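Local coordinates for Cap5O (Staphylococcus aureus, PDB 3OJO), which probably oxidises UDP-N-acetylmannosamine, with NAD as the acceptor, in a step of capsular polysaccharide biosynthesis, at residues 87-92 and 113-118; 106-111 and 125-130; 142-147 and 153-158. All coordinates share one frame; numbering follows the deposited sequence.

Contact 1 of 3, residues 87-92 and 113-118. With NAD (nicotinamide-adenine-dinucleotide), chain J.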
loop_
_atom_site.group_PDB
_atom_site.type_symbol
_atom_site.label_atom_id
_atom_site.label_comp_id
_atom_site.label_asym_id
_atom_site.label_seq_id
_atom_site.Cartn_x
_atom_site.Cartn_y
_atom_site.Cartn_z
ATOM N N PHE B 87 -22.068 -23.285 -18.518
ATOM C CA PHE B 87 -22.797 -22.066 -18.197
ATOM C C PHE B 87 -21.811 -21.059 -17.621
ATOM O O PHE B 87 -21.062 -21.384 -16.711
ATOM C CB PHE B 87 -23.912 -22.318 -17.194
ATOM C CG PHE B 87 -25.014 -23.237 -17.644
ATOM C CD1 PHE B 87 -26.167 -22.729 -18.235
ATOM C CD2 PHE B 87 -24.932 -24.610 -17.422
ATOM C CE1 PHE B 87 -27.213 -23.580 -18.607
ATOM C CE2 PHE B 87 -25.970 -25.465 -17.814
ATOM C CZ PHE B 87 -27.108 -24.944 -18.393
ATOM N N ILE B 88 -21.786 -19.853 -18.187
ATOM C CA ILE B 88 -20.931 -18.772 -17.721
ATOM C C ILE B 88 -21.811 -17.628 -17.197
ATOM O O ILE B 88 -22.571 -17.045 -17.972
ATOM C CB ILE B 88 -19.906 -18.282 -18.791
ATOM C CG1 ILE B 88 -18.956 -19.417 -19.223
ATOM C CG2 ILE B 88 -19.125 -17.073 -18.246
ATOM C CD1 ILE B 88 -18.009 -19.118 -20.311
ATOM N N ILE B 89 -21.686 -17.301 -15.894
ATOM C CA ILE B 89 -22.400 -16.172 -15.297
ATOM C C ILE B 89 -21.472 -14.953 -15.397
ATOM O O ILE B 89 -20.370 -14.956 -14.827
ATOM C CB ILE B 89 -22.878 -16.479 -13.860
ATOM C CG1 ILE B 89 -23.918 -17.626 -13.876
ATOM C CG2 ILE B 89 -23.429 -15.222 -13.161
ATOM C CD1 ILE B 89 -23.901 -18.520 -12.673
ATOM N N ALA B 90 -21.923 -13.937 -16.147
ATOM C CA ALA B 90 -21.218 -12.675 -16.401
ATOM C C ALA B 90 -22.177 -11.489 -16.180
ATOM O O ALA B 90 -22.153 -10.516 -16.937
ATOM C CB ALA B 90 -20.684 -12.660 -17.821
ATOM N N VAL B 91 -23.022 -11.585 -15.134
ATOM C CA VAL B 91 -23.990 -10.558 -14.741
ATOM C C VAL B 91 -23.266 -9.491 -13.865
ATOM O O VAL B 91 -22.135 -9.752 -13.432
ATOM C CB VAL B 91 -25.246 -11.165 -14.042
ATOM C CG1 VAL B 91 -25.936 -12.199 -14.928
ATOM C CG2 VAL B 91 -24.888 -11.765 -12.689
ATOM N N PRO B 92 -23.850 -8.302 -13.573
ATOM C CA PRO B 92 -23.116 -7.342 -12.735
ATOM C C PRO B 92 -23.158 -7.651 -11.238
ATOM O O PRO B 92 -24.028 -8.378 -10.749
ATOM C CB PRO B 92 -23.780 -5.992 -13.055
ATOM C CG PRO B 92 -24.946 -6.306 -13.959
ATOM C CD PRO B 92 -25.168 -7.772 -13.966
ATOM N N ASP B 113 -30.139 -19.216 -10.153
ATOM C CA ASP B 113 -31.491 -19.795 -10.105
ATOM C C ASP B 113 -32.148 -20.003 -11.477
ATOM O O ASP B 113 -32.992 -20.895 -11.605
ATOM C CB ASP B 113 -32.424 -19.008 -9.180
ATOM C CG ASP B 113 -32.113 -19.108 -7.710
ATOM O OD1 ASP B 113 -32.366 -18.123 -6.984
ATOM O OD2 ASP B 113 -31.616 -20.173 -7.277
ATOM N N SER B 114 -31.768 -19.197 -12.493
ATOM C CA SER B 114 -32.284 -19.290 -13.874
ATOM C C SER B 114 -31.728 -20.523 -14.604
ATOM O O SER B 114 -32.377 -21.077 -15.492
ATOM C CB SER B 114 -31.937 -18.024 -14.658
ATOM O OG SER B 114 -30.627 -18.042 -15.206
ATOM N N ILE B 115 -30.520 -20.933 -14.207
ATOM C CA ILE B 115 -29.714 -22.026 -14.735
ATOM C C ILE B 115 -30.103 -23.400 -14.149
ATOM O O ILE B 115 -30.081 -24.395 -14.869
ATOM C CB ILE B 115 -28.240 -21.602 -14.467
ATOM C CG1 ILE B 115 -27.636 -20.929 -15.699
ATOM C CG2 ILE B 115 -27.320 -22.662 -13.806
ATOM C CD1 ILE B 115 -26.282 -20.272 -15.442
ATOM N N LEU B 116 -30.442 -23.436 -12.844
ATOM C CA LEU B 116 -30.788 -24.626 -12.063
ATOM C C LEU B 116 -31.755 -25.625 -12.724
ATOM O O LEU B 116 -31.394 -26.805 -12.784
ATOM C CB LEU B 116 -31.281 -24.251 -10.662
ATOM C CG LEU B 116 -30.327 -23.560 -9.705
ATOM C CD1 LEU B 116 -30.935 -23.481 -8.336
ATOM C CD2 LEU B 116 -28.943 -24.234 -9.666
ATOM N N PRO B 117 -32.956 -25.217 -13.245
ATOM C CA PRO B 117 -33.854 -26.207 -13.878
ATOM C C PRO B 117 -33.305 -26.912 -15.123
ATOM O O PRO B 117 -33.866 -27.920 -15.541
ATOM C CB PRO B 117 -35.097 -25.384 -14.237
ATOM C CG PRO B 117 -35.006 -24.152 -13.446
ATOM C CD PRO B 117 -33.563 -23.870 -13.279
ATOM N N PHE B 118 -32.232 -26.386 -15.717
ATOM C CA PHE B 118 -31.645 -26.929 -16.939
ATOM C C PHE B 118 -30.415 -27.793 -16.693
ATOM O O PHE B 118 -29.888 -28.380 -17.639
ATOM C CB PHE B 118 -31.339 -25.787 -17.922
ATOM C CG PHE B 118 -32.534 -24.895 -18.176
ATOM C CD1 PHE B 118 -33.478 -25.227 -19.139
ATOM C CD2 PHE B 118 -32.736 -23.744 -17.424
ATOM C CE1 PHE B 118 -34.596 -24.421 -19.347
ATOM C CE2 PHE B 118 -33.855 -22.940 -17.629
ATOM C CZ PHE B 118 -34.773 -23.275 -18.597
HETATM P PA NAD J . -22.815 -4.879 -17.682
HETATM O O1A NAD J . -23.773 -4.069 -16.902
HETATM O O2A NAD J . -22.279 -4.132 -18.839
HETATM O O5B NAD J . -23.564 -6.208 -18.191
HETATM C C5B NAD J . -24.402 -6.956 -17.351
HETATM C C4B NAD J . -25.515 -7.515 -18.205
HETATM O O4B NAD J . -26.096 -8.622 -17.549
HETATM C C3B NAD J . -26.626 -6.495 -18.490
HETATM O O3B NAD J . -26.955 -6.535 -19.875
HETATM C C2B NAD J . -27.803 -7.055 -17.701
HETATM O O2B NAD J . -29.061 -6.759 -18.271
HETATM C C1B NAD J . -27.508 -8.545 -17.688
HETATM N N9A NAD J . -28.171 -9.207 -16.555
HETATM C C8A NAD J . -28.301 -8.703 -15.279
HETATM N N7A NAD J . -28.865 -9.648 -14.494
HETATM C C5A NAD J . -29.100 -10.741 -15.260
HETATM C C6A NAD J . -29.678 -11.977 -14.966
HETATM N N6A NAD J . -30.095 -12.208 -13.717
HETATM N N1A NAD J . -29.793 -12.933 -15.972
HETATM C C2A NAD J . -29.328 -12.669 -17.251
HETATM N N3A NAD J . -28.761 -11.442 -17.536
HETATM C C4A NAD J . -28.649 -10.493 -16.558
HETATM O O3 NAD J . -21.653 -5.403 -16.684
HETATM P PN NAD J . -20.201 -5.880 -17.176
HETATM O O1N NAD J . -19.364 -4.666 -17.343
HETATM O O2N NAD J . -20.347 -6.852 -18.289
HETATM O O5D NAD J . -19.632 -6.628 -15.898
HETATM C C5D NAD J . -20.415 -7.531 -15.162
HETATM C C4D NAD J . -19.654 -7.866 -13.883
HETATM O O4D NAD J . -18.405 -8.462 -14.197
HETATM C C3D NAD J . -19.252 -6.644 -13.057
HETATM O O3D NAD J . -20.282 -6.019 -12.314
HETATM C C2D NAD J . -18.194 -7.267 -12.181
HETATM O O2D NAD J . -18.811 -8.183 -11.314
HETATM C C1D NAD J . -17.453 -8.119 -13.199
HETATM N N1N NAD J . -16.322 -7.308 -13.707
HETATM C C2N NAD J . -16.412 -6.565 -14.863
HETATM C C3N NAD J . -15.319 -5.787 -15.277
HETATM C C7N NAD J . -15.212 -5.330 -16.706
HETATM O O7N NAD J . -13.966 -5.488 -17.355
HETATM N N7N NAD J . -16.267 -4.768 -17.310
HETATM C C4N NAD J . -14.157 -5.745 -14.493
HETATM C C5N NAD J . -14.086 -6.469 -13.304
HETATM C C6N NAD J . -15.191 -7.233 -12.922
#

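Contact 2 of 3, residues 106-111 and 125-130. With NAD (nicotinamide-adenine-dinucleotide), chain J.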
loop_
_atom_site.group_PDB
_atom_site.type_symbol
_atom_site.label_atom_id
_atom_site.label_comp_id
_atom_site.label_asym_id
_atom_site.label_seq_id
_atom_site.Cartn_x
_atom_site.Cartn_y
_atom_site.Cartn_z
ATOM N N SER B 106 -26.297 -10.721 -5.412
ATOM C CA SER B 106 -27.719 -10.946 -5.716
ATOM C C SER B 106 -28.034 -11.270 -7.166
ATOM O O SER B 106 -28.842 -12.158 -7.404
ATOM C CB SER B 106 -28.559 -9.766 -5.247
ATOM O OG SER B 106 -28.373 -9.573 -3.857
ATOM N N LEU B 107 -27.404 -10.570 -8.139
ATOM C CA LEU B 107 -27.670 -10.837 -9.561
ATOM C C LEU B 107 -27.051 -12.155 -10.001
ATOM O O LEU B 107 -27.603 -12.835 -10.865
ATOM C CB LEU B 107 -27.287 -9.675 -10.493
ATOM C CG LEU B 107 -27.686 -8.242 -10.065
ATOM C CD1 LEU B 107 -27.394 -7.266 -11.160
ATOM C CD2 LEU B 107 -29.145 -8.127 -9.767
ATOM N N VAL B 108 -25.931 -12.532 -9.361
ATOM C CA VAL B 108 -25.227 -13.801 -9.571
ATOM C C VAL B 108 -26.090 -14.974 -9.044
ATOM O O VAL B 108 -26.132 -16.031 -9.652
ATOM C CB VAL B 108 -23.835 -13.777 -8.892
ATOM C CG1 VAL B 108 -23.075 -15.070 -9.156
ATOM C CG2 VAL B 108 -23.027 -12.580 -9.345
ATOM N N MET B 109 -26.747 -14.782 -7.908
ATOM C CA MET B 109 -27.599 -15.790 -7.307
ATOM C C MET B 109 -28.924 -15.913 -8.075
ATOM O O MET B 109 -29.375 -17.028 -8.336
ATOM C CB MET B 109 -27.758 -15.557 -5.803
ATOM C CG MET B 109 -26.446 -15.709 -5.018
ATOM S SD MET B 109 -25.555 -17.254 -5.335
ATOM C CE MET B 109 -24.010 -16.683 -5.456
ATOM N N ARG B 110 -29.477 -14.775 -8.541
ATOM C CA ARG B 110 -30.671 -14.755 -9.395
ATOM C C ARG B 110 -30.350 -15.487 -10.697
ATOM O O ARG B 110 -31.138 -16.326 -11.119
ATOM C CB ARG B 110 -31.081 -13.310 -9.704
ATOM C CG ARG B 110 -32.409 -12.907 -9.123
ATOM C CD ARG B 110 -32.636 -11.407 -9.223
ATOM N NE ARG B 110 -32.195 -10.703 -8.016
ATOM C CZ ARG B 110 -32.075 -9.381 -7.917
ATOM N NH1 ARG B 110 -32.339 -8.604 -8.958
ATOM N NH2 ARG B 110 -31.674 -8.830 -6.779
ATOM N N ALA B 111 -29.162 -15.191 -11.301
ATOM C CA ALA B 111 -28.658 -15.830 -12.509
ATOM C C ALA B 111 -28.396 -17.317 -12.281
ATOM O O ALA B 111 -28.586 -18.110 -13.205
ATOM C CB ALA B 111 -27.389 -15.147 -12.984
ATOM N N ILE B 125 -20.227 -24.867 -14.364
ATOM C CA ILE B 125 -20.711 -23.530 -14.029
ATOM C C ILE B 125 -19.486 -22.681 -13.749
ATOM O O ILE B 125 -18.718 -22.985 -12.837
ATOM C CB ILE B 125 -21.728 -23.486 -12.846
ATOM C CG1 ILE B 125 -22.899 -24.531 -12.986
ATOM C CG2 ILE B 125 -22.213 -22.054 -12.557
ATOM C CD1 ILE B 125 -23.802 -24.431 -14.110
ATOM N N ILE B 126 -19.285 -21.645 -14.570
ATOM C CA ILE B 126 -18.205 -20.678 -14.428
ATOM C C ILE B 126 -18.825 -19.361 -14.018
ATOM O O ILE B 126 -19.786 -18.914 -14.640
ATOM C CB ILE B 126 -17.319 -20.523 -15.680
ATOM C CG1 ILE B 126 -16.737 -21.884 -16.133
ATOM C CG2 ILE B 126 -16.189 -19.490 -15.426
ATOM C CD1 ILE B 126 -16.266 -21.907 -17.575
ATOM N N VAL B 127 -18.306 -18.767 -12.941
ATOM C CA VAL B 127 -18.743 -17.458 -12.493
ATOM C C VAL B 127 -17.603 -16.504 -12.861
ATOM O O VAL B 127 -16.492 -16.636 -12.337
ATOM C CB VAL B 127 -19.142 -17.455 -11.004
ATOM C CG1 VAL B 127 -19.597 -16.073 -10.555
ATOM C CG2 VAL B 127 -20.249 -18.470 -10.749
ATOM N N GLU B 128 -17.841 -15.644 -13.878
ATOM C CA GLU B 128 -16.855 -14.669 -14.362
ATOM C C GLU B 128 -16.980 -13.319 -13.636
ATOM O O GLU B 128 -16.036 -12.539 -13.627
ATOM C CB GLU B 128 -16.970 -14.472 -15.873
ATOM C CG GLU B 128 -16.131 -15.438 -16.689
ATOM C CD GLU B 128 -16.037 -15.123 -18.175
ATOM O OE1 GLU B 128 -16.687 -14.149 -18.628
ATOM O OE2 GLU B 128 -15.321 -15.863 -18.891
ATOM N N SER B 129 -18.135 -13.060 -13.031
ATOM C CA SER B 129 -18.475 -11.863 -12.266
ATOM C C SER B 129 -17.623 -11.765 -11.000
ATOM O O SER B 129 -17.174 -12.785 -10.468
ATOM C CB SER B 129 -19.948 -11.930 -11.852
ATOM O OG SER B 129 -20.790 -12.113 -12.975
ATOM N N THR B 130 -17.450 -10.549 -10.489
ATOM C CA THR B 130 -16.688 -10.339 -9.264
ATOM C C THR B 130 -17.464 -10.879 -8.101
ATOM O O THR B 130 -18.633 -10.527 -7.933
ATOM C CB THR B 130 -16.305 -8.869 -9.109
ATOM O OG1 THR B 130 -15.482 -8.542 -10.232
ATOM C CG2 THR B 130 -15.550 -8.598 -7.805
HETATM P PA NAD J . -22.815 -4.879 -17.682
HETATM O O1A NAD J . -23.773 -4.069 -16.902
HETATM O O2A NAD J . -22.279 -4.132 -18.839
HETATM O O5B NAD J . -23.564 -6.208 -18.191
HETATM C C5B NAD J . -24.402 -6.956 -17.351
HETATM C C4B NAD J . -25.515 -7.515 -18.205
HETATM O O4B NAD J . -26.096 -8.622 -17.549
HETATM C C3B NAD J . -26.626 -6.495 -18.490
HETATM O O3B NAD J . -26.955 -6.535 -19.875
HETATM C C2B NAD J . -27.803 -7.055 -17.701
HETATM O O2B NAD J . -29.061 -6.759 -18.271
HETATM C C1B NAD J . -27.508 -8.545 -17.688
HETATM N N9A NAD J . -28.171 -9.207 -16.555
HETATM C C8A NAD J . -28.301 -8.703 -15.279
HETATM N N7A NAD J . -28.865 -9.648 -14.494
HETATM C C5A NAD J . -29.100 -10.741 -15.260
HETATM C C6A NAD J . -29.678 -11.977 -14.966
HETATM N N6A NAD J . -30.095 -12.208 -13.717
HETATM N N1A NAD J . -29.793 -12.933 -15.972
HETATM C C2A NAD J . -29.328 -12.669 -17.251
HETATM N N3A NAD J . -28.761 -11.442 -17.536
HETATM C C4A NAD J . -28.649 -10.493 -16.558
HETATM O O3 NAD J . -21.653 -5.403 -16.684
HETATM P PN NAD J . -20.201 -5.880 -17.176
HETATM O O1N NAD J . -19.364 -4.666 -17.343
HETATM O O2N NAD J . -20.347 -6.852 -18.289
HETATM O O5D NAD J . -19.632 -6.628 -15.898
HETATM C C5D NAD J . -20.415 -7.531 -15.162
HETATM C C4D NAD J . -19.654 -7.866 -13.883
HETATM O O4D NAD J . -18.405 -8.462 -14.197
HETATM C C3D NAD J . -19.252 -6.644 -13.057
HETATM O O3D NAD J . -20.282 -6.019 -12.314
HETATM C C2D NAD J . -18.194 -7.267 -12.181
HETATM O O2D NAD J . -18.811 -8.183 -11.314
HETATM C C1D NAD J . -17.453 -8.119 -13.199
HETATM N N1N NAD J . -16.322 -7.308 -13.707
HETATM C C2N NAD J . -16.412 -6.565 -14.863
HETATM C C3N NAD J . -15.319 -5.787 -15.277
HETATM C C7N NAD J . -15.212 -5.330 -16.706
HETATM O O7N NAD J . -13.966 -5.488 -17.355
HETATM N N7N NAD J . -16.267 -4.768 -17.310
HETATM C C4N NAD J . -14.157 -5.745 -14.493
HETATM C C5N NAD J . -14.086 -6.469 -13.304
HETATM C C6N NAD J . -15.191 -7.233 -12.922
#

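Contact 3 of 3, residues 142-147 and 153-158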
loop_
_atom_site.group_PDB
_atom_site.type_symbol
_atom_site.label_atom_id
_atom_site.label_comp_id
_atom_site.label_asym_id
_atom_site.label_seq_id
_atom_site.Cartn_x
_atom_site.Cartn_y
_atom_site.Cartn_z
ATOM N N PRO B 142 -23.656 -25.030 -1.804
ATOM C CA PRO B 142 -24.866 -25.523 -1.102
ATOM C C PRO B 142 -26.152 -25.566 -1.924
ATOM O O PRO B 142 -26.971 -26.462 -1.728
ATOM C CB PRO B 142 -25.025 -24.541 0.051
ATOM C CG PRO B 142 -23.654 -24.049 0.290
ATOM C CD PRO B 142 -23.074 -23.889 -1.075
ATOM N N VAL B 143 -26.333 -24.598 -2.827
ATOM C CA VAL B 143 -27.494 -24.502 -3.712
ATOM C C VAL B 143 -27.484 -25.693 -4.691
ATOM O O VAL B 143 -28.519 -26.334 -4.896
ATOM C CB VAL B 143 -27.537 -23.122 -4.428
ATOM C CG1 VAL B 143 -28.565 -23.093 -5.554
ATOM C CG2 VAL B 143 -27.812 -22.004 -3.429
ATOM N N ILE B 144 -26.313 -25.985 -5.272
ATOM C CA ILE B 144 -26.150 -27.072 -6.219
ATOM C C ILE B 144 -26.260 -28.427 -5.526
ATOM O O ILE B 144 -26.932 -29.322 -6.035
ATOM C CB ILE B 144 -24.859 -26.888 -7.059
ATOM C CG1 ILE B 144 -25.129 -25.985 -8.287
ATOM C CG2 ILE B 144 -24.340 -28.216 -7.530
ATOM C CD1 ILE B 144 -25.027 -24.566 -8.085
ATOM N N GLU B 145 -25.645 -28.563 -4.341
ATOM C CA GLU B 145 -25.694 -29.800 -3.556
ATOM C C GLU B 145 -27.100 -30.123 -3.028
ATOM O O GLU B 145 -27.410 -31.291 -2.780
ATOM C CB GLU B 145 -24.624 -29.812 -2.462
ATOM C CG GLU B 145 -23.271 -30.241 -3.021
ATOM C CD GLU B 145 -22.090 -30.228 -2.074
ATOM O OE1 GLU B 145 -22.102 -29.419 -1.119
ATOM O OE2 GLU B 145 -21.144 -31.021 -2.294
ATOM N N ASN B 146 -27.966 -29.097 -2.940
ATOM C CA ASN B 146 -29.368 -29.221 -2.536
ATOM C C ASN B 146 -30.174 -29.991 -3.583
ATOM O O ASN B 146 -31.191 -30.606 -3.247
ATOM C CB ASN B 146 -29.990 -27.859 -2.289
ATOM C CG ASN B 146 -30.776 -27.816 -1.003
ATOM O OD1 ASN B 146 -32.012 -27.753 -0.996
ATOM N ND2 ASN B 146 -30.070 -27.905 0.117
ATOM N N LEU B 147 -29.712 -29.953 -4.853
ATOM C CA LEU B 147 -30.254 -30.702 -6.000
ATOM C C LEU B 147 -29.474 -32.022 -6.010
ATOM O O LEU B 147 -28.494 -32.094 -5.277
ATOM C CB LEU B 147 -29.965 -29.933 -7.299
ATOM C CG LEU B 147 -30.372 -28.460 -7.345
ATOM C CD1 LEU B 147 -29.848 -27.784 -8.583
ATOM C CD2 LEU B 147 -31.865 -28.315 -7.284
ATOM N N GLU B 153 -17.722 -34.229 -9.220
ATOM C CA GLU B 153 -18.187 -35.535 -9.677
ATOM C C GLU B 153 -19.263 -35.375 -10.743
ATOM O O GLU B 153 -19.031 -35.738 -11.901
ATOM C CB GLU B 153 -18.691 -36.375 -8.481
ATOM C CG GLU B 153 -18.300 -37.839 -8.565
ATOM C CD GLU B 153 -18.235 -38.562 -7.236
ATOM O OE1 GLU B 153 -17.282 -38.299 -6.464
ATOM O OE2 GLU B 153 -19.042 -39.498 -7.036
ATOM N N ASP B 154 -20.429 -34.808 -10.356
ATOM C CA ASP B 154 -21.594 -34.585 -11.219
ATOM C C ASP B 154 -21.538 -33.246 -11.986
ATOM O O ASP B 154 -21.911 -33.206 -13.157
ATOM C CB ASP B 154 -22.895 -34.670 -10.404
ATOM C CG ASP B 154 -23.070 -35.912 -9.559
ATOM O OD1 ASP B 154 -22.839 -37.016 -10.077
ATOM O OD2 ASP B 154 -23.511 -35.781 -8.408
ATOM N N ILE B 155 -21.122 -32.151 -11.315
ATOM C CA ILE B 155 -20.986 -30.807 -11.906
ATOM C C ILE B 155 -19.697 -30.114 -11.481
ATOM O O ILE B 155 -19.196 -30.346 -10.377
ATOM C CB ILE B 155 -22.207 -29.876 -11.722
ATOM C CG1 ILE B 155 -22.631 -29.734 -10.265
ATOM C CG2 ILE B 155 -23.345 -30.193 -12.664
ATOM C CD1 ILE B 155 -22.011 -28.519 -9.648
ATOM N N TYR B 156 -19.214 -29.204 -12.325
ATOM C CA TYR B 156 -17.974 -28.503 -12.050
ATOM C C TYR B 156 -18.177 -27.027 -11.792
ATOM O O TYR B 156 -18.834 -26.348 -12.584
ATOM C CB TYR B 156 -16.923 -28.800 -13.126
ATOM C CG TYR B 156 -16.783 -30.285 -13.377
ATOM C CD1 TYR B 156 -16.158 -31.114 -12.445
ATOM C CD2 TYR B 156 -17.350 -30.879 -14.500
ATOM C CE1 TYR B 156 -16.080 -32.492 -12.639
ATOM C CE2 TYR B 156 -17.273 -32.257 -14.709
ATOM C CZ TYR B 156 -16.640 -33.061 -13.773
ATOM O OH TYR B 156 -16.565 -34.422 -13.967
ATOM N N LEU B 157 -17.673 -26.556 -10.639
ATOM C CA LEU B 157 -17.791 -25.170 -10.214
ATOM C C LEU B 157 -16.448 -24.428 -10.322
ATOM O O LEU B 157 -15.510 -24.738 -9.587
ATOM C CB LEU B 157 -18.348 -25.084 -8.786
ATOM C CG LEU B 157 -19.779 -25.526 -8.494
ATOM C CD1 LEU B 157 -20.154 -25.171 -7.056
ATOM C CD2 LEU B 157 -20.778 -24.888 -9.451
ATOM N N VAL B 158 -16.363 -23.468 -11.266
ATOM C CA VAL B 158 -15.178 -22.644 -11.541
ATOM C C VAL B 158 -15.481 -21.145 -11.341
ATOM O O VAL B 158 -16.500 -20.655 -11.826
ATOM C CB VAL B 158 -14.648 -22.856 -12.993
ATOM C CG1 VAL B 158 -13.379 -22.033 -13.266
ATOM C CG2 VAL B 158 -14.427 -24.327 -13.320
#

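Contact 1 of 3, residues 87-92 and 113-118
The ring of Phe87 lies against the ethyl arm of Ile115, and the two side chains run alongside each other, pointing opposite ways. The tightest approach is at the near side of the ring, where Phe87 CD1 is 3.4 Å from Ile115 CG1. Ile115 CD1 reaches back to the root of the phenylalanine, 3.6 Å from Phe87 CB. The ring meets the isoleucine at an oblique tilt. Phe87 has CG beside its backbone N and opposite the carbonyl carbon (chi1 -63°). From there the ring extends past Ile115 to Phe118, whose CB is 4.3 Å from Phe87 CZ. Ile89, two residues on and on the same side of the strand, touches Ile115 CD1 with its CG1 at 3.9 Å. One methyl of Ile115 thus meets two strand residues. The contact is purely apolar. A backbone bond from Phe118 N to Ile115 O closes the turn that brings Phe118 in.

Beyond Ile89 the chain reaches the cofactor. Val91 CG1 lies 3.5 Å from adenine C5A of NAD, and Pro92 CD is 3.5 Å from C8A of the same base. The strand carrying Phe87 and Ile89 lies between strands 13-17 and 124-127 of the Rossmann-type sheet. Helix 106-115 packs on it through Ile115, which also touches Val17 and Ile125.

Contact 2 of 3, residues 106-111 and 125-130
Val108 turns its two methyls to different partners on the segment 125-130. CG1 goes to Val127 and CG2 goes to Ser129. The side chains of Val108 and Val127 meet at a slant, through one methyl each, with Val108 CG1 3.9 Å from Val127 CG1. In both valines CG1 extends opposite the backbone N (chi1 -178° in Val108), which places these two methyls against each other. The other branch, Val108 CG2, rests 4.0 Å from Ser129 CB. It touches the carbon of the serine and leaves the hydroxyl to other partners. Ser129 OG is hydrogen-bonded to Val91 O and weakly to Ile89 O. The buried hydroxyl is thereby satisfied where the chain leaves strand 86-89.

The next residue turns away from Val108 and binds the cofactor, as is usual for the loop after a Rossmann strand. Thr130 N donates a nearly straight hydrogen bond to O2D of the nicotinamide ribose of NAD at 2.9 Å, with an angle of 163° at the hydrogen. Thr130 CB lies 3.4 Å from the same O2D. Its OG1 approaches the nicotinamide ring, near C6N. Helix residues lie near the adenine end of NAD. Ala111 CB is 4.1 Å from the adenine amino nitrogen N6A, and Leu107 O is 3.8 Å from that N6A. Neither is a hydrogen bond.

Helix 106-115 here covers strand 124-127, the last strand of a beta-alpha-beta unit. That strand is paired with strands 86-89 and 156-159. Helix 135-145 lies next to helix 106-115, touching Met109 through Phe139 and Val140, and reaches Val127 through Met136.

Contact 3 of 3, residues 142-147 and 153-158
Ile144 meets Ile155 where helix 135-145 packs on the chain that runs into strand 156-159. The helix is the crossover of a beta-alpha-beta unit in the Rossmann-type NAD-binding domain. The branch methyl of Ile144 does the touching, with Ile144 CG2 3.6 Å from Ile155 CG1. The closer approach modelled at the tip of Ile155 is doubtful. Ile155 sends CG1 into the space between its own backbone N and carbonyl carbon (chi1 54°), and this holds its ethyl arm over the helix residue. The far end of Ile144 turns along the strand, where Ile144 CD1 is 4.5 Å from Leu157 CD2. That is a loose contact. Ile155 and Leu157 are alternate residues, so both face the helix.

Further out, backbone bonds hold the strand in the sheet. Tyr156 pairs with Asn123 and Ile125, and Asp154 pairs with Gly122. Leu157 also touches Met136, Val140 and Lys141 of the same helix. The contact lies away from the cofactor site and is plain core packing. On the helix side, Leu147 N bonds back to Ile144 O at 3.1 Å.

How the contacts relate
The three contacts lie side by side on one sheet. Contact 1 and contact 2 share helix 106-115 and sit on neighbouring strands, with centres about 7 Å apart. Ile89 O of contact 1 lies 2.8 Å from Glu128 N of contact 2, a probable hydrogen bond where the two strands end. Both touch NAD, contact 1 at the adenine and both riboses, contact 2 at the nicotinamide ribose and the adenine amino group. Contact 3 is one strand further on, its centre about 14 Å from that of contact 2. Ile125 N and Tyr156 O, 2.7 Å apart, join them. Contact 3 also meets contact 1 through side chains, with Leu116 CD1 3.7 Å from Val143 CG1.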